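Local coordinates for protein cellobiose 2-epimerase (Caldibacillus thermoamylovorans, PDB 5ZHB) that catalyses the reversible epimerisation of cellobiose at C2 of its reducing-end glucose, giving the mannose-containing disaccharide, at residues 48-53 against 111-116; 89-94 against 161-166. All blocks are in the same frame, centred on the assembly; numbering follows the deposited sequence.

Contact 1. Residues 48-53 against 111-116; sequences GGIATC and VYAQAF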
loop_
_atom_site.group_PDB
_atom_site.type_symbol
_atom_site.label_atom_id
_atom_site.label_comp_id
_atom_site.label_asym_id
_atom_site.label_seq_id
_atom_site.Cartn_x
_atom_site.Cartn_y
_atom_site.Cartn_z
ATOM N N GLY A 48 -6.757 1.499 13.381
ATOM C CA GLY A 48 -7.006 2.166 12.100
ATOM C C GLY A 48 -7.872 1.317 11.185
ATOM O O GLY A 48 -7.757 0.102 11.176
ATOM N N GLY A 49 -8.703 1.988 10.373
ATOM C CA GLY A 49 -9.502 1.334 9.365
ATOM C C GLY A 49 -8.599 0.760 8.275
ATOM O O GLY A 49 -8.712 -0.416 7.928
ATOM N N ILE A 50 -7.672 1.595 7.797
ATOM C CA ILE A 50 -6.701 1.126 6.816
ATOM C C ILE A 50 -5.793 0.037 7.399
ATOM O O ILE A 50 -5.539 -0.962 6.720
ATOM C CB ILE A 50 -5.927 2.289 6.172
ATOM C CG1 ILE A 50 -6.896 3.120 5.316
ATOM C CG2 ILE A 50 -4.775 1.731 5.318
ATOM C CD1 ILE A 50 -6.319 4.386 4.729
ATOM N N ALA A 51 -5.269 0.235 8.610
ATOM C CA ALA A 51 -4.454 -0.802 9.240
ATOM C C ALA A 51 -5.203 -2.140 9.236
ATOM O O ALA A 51 -4.614 -3.190 8.964
ATOM C CB ALA A 51 -4.025 -0.373 10.623
ATOM N N THR A 52 -6.509 -2.116 9.521
ATOM C CA THR A 52 -7.280 -3.355 9.626
ATOM C C THR A 52 -7.410 -4.019 8.251
ATOM O O THR A 52 -7.297 -5.245 8.136
ATOM C CB THR A 52 -8.657 -3.092 10.265
ATOM O OG1 THR A 52 -8.544 -2.556 11.580
ATOM C CG2 THR A 52 -9.470 -4.361 10.384
ATOM N N CYS A 53 -7.717 -3.225 7.216
ATOM C CA CYS A 53 -7.678 -3.717 5.854
ATOM C C CYS A 53 -6.328 -4.360 5.542
ATOM O O CYS A 53 -6.279 -5.420 4.931
ATOM C CB CYS A 53 -7.903 -2.619 4.827
ATOM S SG CYS A 53 -9.519 -1.821 4.955
ATOM N N VAL A 111 -11.782 8.188 0.558
ATOM C CA VAL A 111 -11.723 7.309 -0.609
ATOM C C VAL A 111 -10.543 6.338 -0.484
ATOM O O VAL A 111 -10.658 5.177 -0.827
ATOM C CB VAL A 111 -11.668 8.151 -1.903
ATOM C CG1 VAL A 111 -11.366 7.294 -3.127
ATOM C CG2 VAL A 111 -12.945 8.937 -2.148
ATOM N N TYR A 112 -9.413 6.801 0.063
ATOM C CA TYR A 112 -8.213 5.989 0.231
ATOM C C TYR A 112 -8.528 4.786 1.101
ATOM O O TYR A 112 -8.118 3.667 0.798
ATOM C CB TYR A 112 -7.131 6.859 0.864
ATOM C CG TYR A 112 -5.785 6.232 1.187
ATOM C CD1 TYR A 112 -5.133 5.389 0.292
ATOM C CD2 TYR A 112 -5.116 6.589 2.342
ATOM C CE1 TYR A 112 -3.885 4.876 0.586
ATOM C CE2 TYR A 112 -3.868 6.083 2.648
ATOM C CZ TYR A 112 -3.255 5.217 1.765
ATOM O OH TYR A 112 -2.013 4.735 2.075
ATOM N N ALA A 113 -9.278 5.019 2.182
ATOM C CA ALA A 113 -9.637 3.923 3.057
ATOM C C ALA A 113 -10.601 2.959 2.357
ATOM O O ALA A 113 -10.472 1.749 2.536
ATOM C CB ALA A 113 -10.158 4.485 4.375
ATOM N N GLN A 114 -11.556 3.475 1.573
ATOM C CA GLN A 114 -12.529 2.627 0.897
ATOM C C GLN A 114 -11.805 1.730 -0.111
ATOM O O GLN A 114 -12.114 0.551 -0.229
ATOM C CB GLN A 114 -13.664 3.405 0.228
ATOM C CG GLN A 114 -14.297 4.501 1.081
ATOM C CD GLN A 114 -14.579 4.106 2.518
ATOM O OE1 GLN A 114 -15.197 3.074 2.791
ATOM N NE2 GLN A 114 -14.121 4.912 3.454
ATOM N N ALA A 115 -10.812 2.294 -0.799
ATOM C CA ALA A 115 -9.977 1.519 -1.725
ATOM C C ALA A 115 -9.295 0.342 -1.027
ATOM O O ALA A 115 -9.385 -0.807 -1.492
ATOM C CB ALA A 115 -8.965 2.427 -2.411
ATOM N N PHE A 116 -8.602 0.627 0.082
ATOM C CA PHE A 116 -7.972 -0.423 0.866
ATOM C C PHE A 116 -8.990 -1.495 1.277
ATOM O O PHE A 116 -8.636 -2.652 1.319
ATOM C CB PHE A 116 -7.150 0.150 2.030
ATOM C CG PHE A 116 -5.683 0.220 1.599
ATOM C CD1 PHE A 116 -4.948 -0.939 1.450
ATOM C CD2 PHE A 116 -5.092 1.423 1.243
ATOM C CE1 PHE A 116 -3.645 -0.917 0.961
ATOM C CE2 PHE A 116 -3.783 1.452 0.749
ATOM C CZ PHE A 116 -3.067 0.289 0.612
#
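Ile50 carries the apolar part of this contact, its CG1, CD1 and CG2 directed mainly at Ala113, Tyr112 and Phe116 respectively. CG1 rests on the backbone at Ala113, 3.6 Å from Ala113 CA, and against its methyl. CD1, with CG1 beside the backbone N (chi1 -67°) and the chain then extended, meets the CD2-CE2 side of the Tyr112 ring, 3.5 Å from Tyr112 CD2; the two side chains cross at about a right angle. The other branch, CG2, lies 4.1 Å from Phe116 CD2. One turn on, Cys53 CB lies 3.6 Å from Phe116 O and also packs on Phe116 CB.

Between the segments the contacts are van der Waals; the side-chain hydrogen bond here is internal to 48-53. Gly48 is the N-cap residue of helix 49-66, and its carbonyl is reached from opposite faces by Thr52 N and by Thr52 OG1, the latter 2.8 Å from Gly48 O. Outside the pair, Gln114 bonds Leu94 N and His110 O, and Phe116 makes a cation-pi contact with Arg54.

The axes of helix segments 49-53 and 111-116 run nearly parallel, 17° apart and 9.0 Å at closest approach, consistent with neighbouring inner helices of the (alpha/alpha)6 barrel of this family. Largely apolar packing that buries 260 Å², with small Ala113 against Ile50, is consistent with close fit rather than directed bonds holding the helix starts together.

Contact 2. Residues 89-94 against 161-166; sequences HQYKGL and NRKWEE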
loop_
_atom_site.group_PDB
_atom_site.type_symbol
_atom_site.label_atom_id
_atom_site.label_comp_id
_atom_site.label_asym_id
_atom_site.label_seq_id
_atom_site.Cartn_x
_atom_site.Cartn_y
_atom_site.Cartn_z
ATOM N N HIS A 89 -22.323 0.595 9.601
ATOM C CA HIS A 89 -23.516 -0.051 9.057
ATOM C C HIS A 89 -24.674 0.921 8.833
ATOM O O HIS A 89 -25.600 0.579 8.096
ATOM C CB HIS A 89 -23.938 -1.273 9.863
ATOM C CG HIS A 89 -22.926 -2.348 9.790
ATOM N ND1 HIS A 89 -22.857 -3.289 8.787
ATOM C CD2 HIS A 89 -21.889 -2.577 10.621
ATOM C CE1 HIS A 89 -21.827 -4.082 9.035
ATOM N NE2 HIS A 89 -21.234 -3.667 10.147
ATOM N N GLN A 90 -24.607 2.121 9.417
ATOM C CA GLN A 90 -25.623 3.134 9.178
ATOM C C GLN A 90 -25.348 3.951 7.905
ATOM O O GLN A 90 -26.178 3.961 6.997
ATOM C CB GLN A 90 -25.800 3.988 10.434
ATOM C CG GLN A 90 -26.948 4.977 10.267
ATOM C CD GLN A 90 -27.398 5.669 11.538
ATOM O OE1 GLN A 90 -26.754 5.603 12.586
ATOM N NE2 GLN A 90 -28.509 6.383 11.431
ATOM N N TYR A 91 -24.216 4.669 7.817
ATOM C CA TYR A 91 -23.984 5.545 6.676
ATOM C C TYR A 91 -23.110 4.860 5.616
ATOM O O TYR A 91 -22.876 5.469 4.575
ATOM C CB TYR A 91 -23.436 6.897 7.135
ATOM C CG TYR A 91 -24.462 7.682 7.949
ATOM C CD1 TYR A 91 -25.643 8.109 7.349
ATOM C CD2 TYR A 91 -24.309 7.901 9.320
ATOM C CE1 TYR A 91 -26.612 8.780 8.075
ATOM C CE2 TYR A 91 -25.277 8.569 10.059
ATOM C CZ TYR A 91 -26.421 9.023 9.426
ATOM O OH TYR A 91 -27.414 9.673 10.086
ATOM N N LYS A 92 -22.626 3.634 5.886
ATOM C CA LYS A 92 -21.859 2.827 4.928
ATOM C C LYS A 92 -20.402 3.315 4.780
ATOM O O LYS A 92 -20.070 4.483 4.983
ATOM C CB LYS A 92 -22.529 2.740 3.550
ATOM C CG LYS A 92 -24.023 2.354 3.552
ATOM C CD LYS A 92 -24.352 1.112 4.374
ATOM C CE LYS A 92 -25.837 0.816 4.451
ATOM N NZ LYS A 92 -26.045 -0.271 5.414
ATOM N N GLY A 93 -19.538 2.372 4.403
ATOM C CA GLY A 93 -18.122 2.620 4.165
ATOM C C GLY A 93 -17.326 2.484 5.458
ATOM O O GLY A 93 -17.903 2.305 6.528
ATOM N N LEU A 94 -15.990 2.552 5.337
ATOM C CA LEU A 94 -15.085 2.251 6.435
ATOM C C LEU A 94 -14.730 3.533 7.154
ATOM O O LEU A 94 -14.384 4.509 6.512
ATOM C CB LEU A 94 -13.806 1.581 5.937
ATOM C CG LEU A 94 -13.962 0.349 5.045
ATOM C CD1 LEU A 94 -12.580 -0.193 4.689
ATOM C CD2 LEU A 94 -14.797 -0.723 5.720
ATOM N N ASN A 161 -17.136 13.698 5.527
ATOM C CA ASN A 161 -17.564 13.400 6.879
ATOM C C ASN A 161 -18.253 12.050 6.874
ATOM O O ASN A 161 -18.453 11.432 5.813
ATOM C CB ASN A 161 -18.406 14.522 7.494
ATOM C CG ASN A 161 -19.715 14.761 6.775
ATOM O OD1 ASN A 161 -20.198 13.910 6.011
ATOM N ND2 ASN A 161 -20.326 15.897 7.074
ATOM N N ARG A 162 -18.682 11.635 8.072
ATOM C CA ARG A 162 -19.331 10.355 8.242
ATOM C C ARG A 162 -20.474 10.164 7.246
ATOM O O ARG A 162 -20.688 9.052 6.762
ATOM C CB ARG A 162 -19.819 10.207 9.682
ATOM C CG ARG A 162 -20.299 8.796 10.006
ATOM C CD ARG A 162 -21.002 8.658 11.384
ATOM N NE ARG A 162 -21.633 7.346 11.409
ATOM C CZ ARG A 162 -22.505 6.905 12.303
ATOM N NH1 ARG A 162 -23.003 7.708 13.213
ATOM N NH2 ARG A 162 -22.888 5.652 12.276
ATOM N N LYS A 163 -21.267 11.218 7.003
ATOM C CA LYS A 163 -22.460 11.096 6.175
ATOM C C LYS A 163 -22.145 11.421 4.710
ATOM O O LYS A 163 -23.013 11.841 3.928
ATOM C CB LYS A 163 -23.517 12.050 6.743
ATOM C CG LYS A 163 -23.907 11.823 8.190
ATOM C CD LYS A 163 -24.814 12.924 8.756
ATOM C CE LYS A 163 -25.294 12.565 10.147
ATOM N NZ LYS A 163 -26.082 13.618 10.784
ATOM N N TRP A 164 -20.877 11.244 4.312
ATOM C CA TRP A 164 -20.512 11.290 2.901
ATOM C C TRP A 164 -20.722 12.655 2.292
ATOM O O TRP A 164 -21.047 12.726 1.106
ATOM C CB TRP A 164 -21.293 10.233 2.109
ATOM C CG TRP A 164 -20.741 8.877 2.409
ATOM C CD1 TRP A 164 -21.301 7.901 3.161
ATOM C CD2 TRP A 164 -19.446 8.393 1.992
ATOM N NE1 TRP A 164 -20.456 6.832 3.226
ATOM C CE2 TRP A 164 -19.316 7.104 2.527
ATOM C CE3 TRP A 164 -18.417 8.914 1.206
ATOM C CZ2 TRP A 164 -18.191 6.320 2.299
ATOM C CZ3 TRP A 164 -17.314 8.125 0.949
ATOM C CH2 TRP A 164 -17.221 6.838 1.480
ATOM N N GLU A 165 -20.460 13.701 3.087
ATOM C CA GLU A 165 -20.511 15.083 2.653
ATOM C C GLU A 165 -19.082 15.605 2.544
ATOM O O GLU A 165 -18.326 15.630 3.523
ATOM C CB GLU A 165 -21.353 15.921 3.627
ATOM C CG GLU A 165 -22.694 15.269 3.933
ATOM C CD GLU A 165 -23.472 15.790 5.144
ATOM O OE1 GLU A 165 -22.982 16.665 5.909
ATOM O OE2 GLU A 165 -24.567 15.213 5.363
ATOM N N GLU A 166 -18.725 15.997 1.322
ATOM C CA GLU A 166 -17.365 16.387 0.982
ATOM C C GLU A 166 -16.857 17.477 1.920
ATOM O O GLU A 166 -17.483 18.530 2.034
ATOM C CB GLU A 166 -17.376 16.842 -0.481
ATOM C CG GLU A 166 -15.975 16.914 -1.073
ATOM C CD GLU A 166 -15.910 16.835 -2.581
ATOM O OE1 GLU A 166 -16.975 16.872 -3.239
ATOM O OE2 GLU A 166 -14.775 16.666 -3.085
#
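With Tyr91 CG anti to its carbonyl carbon (chi1 -66°) and Lys163 CG likewise placed (chi1 -58°), the two side chains lie side by side, pointing the same way. Lys163 CG sits 3.8 Å from the centroid of the Tyr91 ring and only 5° off its normal, a CH-pi contact; Gln90 CG covers the opposite face. Arg162 reaches the ring edge in plane, its NE 3.4 Å from Tyr91 CD2 and its guanidinium perpendicular to the ring, while that NE forms a salt bridge with Asp88. An alanine in place of Tyr91 would probably open a gap between Lys163 CG and Gln90 CG and leave the Arg162 guanidinium without the ring edge it lies against.

Trp164 supplies the polar link: NE1 donates to Lys92 O over 3.0 Å, from above the carbonyl plane, and weakly to Tyr91 O. Gly93, at positive phi, brings its CA to 4.1 Å from Trp164 CZ2, where a CB would clash. Trp164 N bonds Asn161 O at 2.9 Å, Asn161 N bonds Glu165 O, and Asn161 OD1 adds a brace from Glu165 N. With Trp164 at positive phi, this is a type I turn with a G1 beta bulge, between strands 155-160 and 181-182, set against the loop from helix 69-86 to strand 97-98.

The centres of contacts 1 and 2 lie 14 Å apart, on the same side of the chain's centre, the first buried about 10 Å from it and the second at the surface about 23 Å out. Their segments alternate along the chain: 48-53, 89-94, 111-116, 161-166. Helix 69-86 leads into 89-94, and strand 155-160 into 161-166. The two contacts touch directly: Gln114 OE1 lies 2.7 Å from Leu94 N, a probable hydrogen bond, and Leu94 CD1 packs 3.5 Å from Cys53 SG. Gln114 also touches Trp164, which Gly93 meets in turn. Loop 89-94 therefore links the starts of inner helices 49-66 and 111-128 to the surface turn.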